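Local coordinates for putative uncharacterized protein (Pyrococcus furiosus, PDB 3VR0) that acts as an archaeal proteasome activator and is related to proteasome assembly chaperones, at residues 98-103 with 134-139. Residues are numbered along the deposited sequence; the frame is centred on the assembly and turned at random.
Sequences EHRDLI and GTREII
Arg100 reaches Glu137 through its guanidinium edge, and a single carboxylate oxygen takes both terminal nitrogens. NH1 of Arg100 lies 3.0 Å from OE1 of Glu137, a salt bridge whose N-H...O angle of 147° is moderately bent; NH2 of Arg100 adds a weak bond to the same OE1 at 3.4 Å. NH1 approaches OE1 on its syn side but lifted out of the carboxylate plane, and with the two planar groups turned 54° apart the pairing is forked rather than the flat two-oxygen kind. OE2 of Glu137 is hydrogen-bonded to Tyr168 OH, so both carboxylate oxygens of the buried Glu137 have a partner. The extended Glu137 chain, with CG anti to the backbone N (chi1 -168°), meets an Arg100 chain folded at chi2 and chi3, whose NE is tied to the carbonyl O of Asp32. Close by, NH2 of Arg136 stands 3.7 Å from NH2 of Arg100; this like-charge approach is probably eased by Glu137 and by the salt bridge from Arg136 NE to Asp32. Further along, CD1 of Ile103 rests against OG1 of Thr135 at 3.9 Å in a van der Waals contact; the hydroxyl's hydrogen bond goes to Val130 O. The CA atoms of Ile103 and Thr135 are 8.7 Å apart because strand 34-37 runs between 102-107 and 137-145, parallel to both. The polar cluster thus bridges the starts of two parallel strands in the mixed sheet of this PAC2-family protein, joined by a beta-alpha-beta crossover through helix 116-131 that skips strand 34-37.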
# COMPACT_ATOMS: atom_id res chain seq x y z
N GLU C 98 -36.68 23.40 -19.26
CA GLU C 98 -36.69 22.12 -19.95
C GLU C 98 -35.28 21.45 -20.06
O GLU C 98 -35.13 20.40 -20.68
CB GLU C 98 -37.35 22.28 -21.34
CG GLU C 98 -38.85 22.80 -21.31
CD GLU C 98 -38.99 24.32 -21.07
OE1 GLU C 98 -38.40 25.14 -21.84
OE2 GLU C 98 -39.69 24.70 -20.10
N HIS C 99 -34.25 22.08 -19.51
CA HIS C 99 -32.92 21.47 -19.48
C HIS C 99 -32.37 21.52 -18.09
O HIS C 99 -32.61 22.48 -17.35
CB HIS C 99 -32.00 22.15 -20.47
CG HIS C 99 -32.49 22.03 -21.88
ND1 HIS C 99 -33.58 22.74 -22.35
CD2 HIS C 99 -32.10 21.23 -22.90
CE1 HIS C 99 -33.80 22.42 -23.61
NE2 HIS C 99 -32.92 21.50 -23.97
N ARG C 100 -31.65 20.48 -17.70
CA ARG C 100 -31.14 20.40 -16.32
C ARG C 100 -29.87 21.20 -16.24
O ARG C 100 -29.16 21.31 -17.22
CB ARG C 100 -30.95 18.94 -15.86
CG ARG C 100 -32.27 18.15 -15.80
CD ARG C 100 -32.99 18.28 -14.49
NE ARG C 100 -32.28 17.57 -13.42
CZ ARG C 100 -32.27 16.25 -13.25
NH1 ARG C 100 -32.94 15.42 -14.06
NH2 ARG C 100 -31.59 15.74 -12.23
N ASP C 101 -29.64 21.85 -15.12
CA ASP C 101 -28.31 22.30 -14.75
C ASP C 101 -27.29 21.10 -14.71
O ASP C 101 -27.69 19.93 -14.42
CB ASP C 101 -28.37 22.91 -13.36
CG ASP C 101 -29.25 24.20 -13.29
OD1 ASP C 101 -29.52 24.84 -14.34
OD2 ASP C 101 -29.66 24.53 -12.16
N LEU C 102 -25.99 21.41 -14.94
CA LEU C 102 -24.93 20.39 -14.95
C LEU C 102 -23.80 20.75 -14.02
O LEU C 102 -23.46 21.93 -13.88
CB LEU C 102 -24.34 20.16 -16.35
CG LEU C 102 -25.44 19.86 -17.40
CD1 LEU C 102 -24.89 19.83 -18.81
CD2 LEU C 102 -26.19 18.55 -17.03
N ILE C 103 -23.23 19.69 -13.42
CA ILE C 103 -21.86 19.72 -12.89
C ILE C 103 -21.04 18.68 -13.68
O ILE C 103 -21.48 17.50 -13.83
CB ILE C 103 -21.82 19.35 -11.38
CG1 ILE C 103 -22.72 20.30 -10.57
CG2 ILE C 103 -20.32 19.30 -10.80
CD1 ILE C 103 -22.81 19.96 -9.10
N GLY C 134 -27.78 19.49 -4.29
CA GLY C 134 -28.98 18.75 -4.56
C GLY C 134 -28.85 17.70 -5.65
O GLY C 134 -29.87 17.21 -6.11
N THR C 135 -27.65 17.36 -6.12
CA THR C 135 -27.45 16.31 -7.15
C THR C 135 -27.97 14.94 -6.72
O THR C 135 -27.68 14.49 -5.59
CB THR C 135 -25.99 16.12 -7.49
OG1 THR C 135 -25.41 17.39 -7.77
CG2 THR C 135 -25.80 15.17 -8.71
N ARG C 136 -28.76 14.32 -7.60
CA ARG C 136 -29.31 12.97 -7.36
C ARG C 136 -28.84 12.06 -8.46
O ARG C 136 -28.75 10.87 -8.27
CB ARG C 136 -30.86 12.98 -7.37
CG ARG C 136 -31.51 13.89 -6.25
CD ARG C 136 -33.04 14.12 -6.47
NE ARG C 136 -33.29 14.64 -7.82
CZ ARG C 136 -34.09 14.06 -8.72
NH1 ARG C 136 -34.79 12.96 -8.37
NH2 ARG C 136 -34.21 14.59 -9.94
N GLU C 137 -28.56 12.63 -9.63
CA GLU C 137 -28.50 11.89 -10.87
C GLU C 137 -27.10 12.05 -11.47
O GLU C 137 -26.56 13.16 -11.51
CB GLU C 137 -29.54 12.41 -11.88
CG GLU C 137 -29.71 11.45 -13.09
CD GLU C 137 -30.86 11.85 -14.07
OE1 GLU C 137 -31.70 12.67 -13.68
OE2 GLU C 137 -30.87 11.37 -15.23
N ILE C 138 -26.54 10.94 -11.95
CA ILE C 138 -25.14 10.89 -12.37
C ILE C 138 -25.03 10.28 -13.74
O ILE C 138 -25.64 9.27 -13.98
CB ILE C 138 -24.34 10.02 -11.40
CG1 ILE C 138 -24.38 10.58 -9.99
CG2 ILE C 138 -22.89 9.90 -11.81
CD1 ILE C 138 -24.09 9.51 -8.84
N ILE C 139 -24.21 10.84 -14.63
CA ILE C 139 -23.94 10.18 -15.88
C ILE C 139 -22.43 10.03 -15.98
O ILE C 139 -21.73 11.01 -15.87
CB ILE C 139 -24.46 11.05 -17.07
CG1 ILE C 139 -25.99 11.23 -16.99
CG2 ILE C 139 -24.08 10.39 -18.38
CD1 ILE C 139 -26.55 12.11 -18.18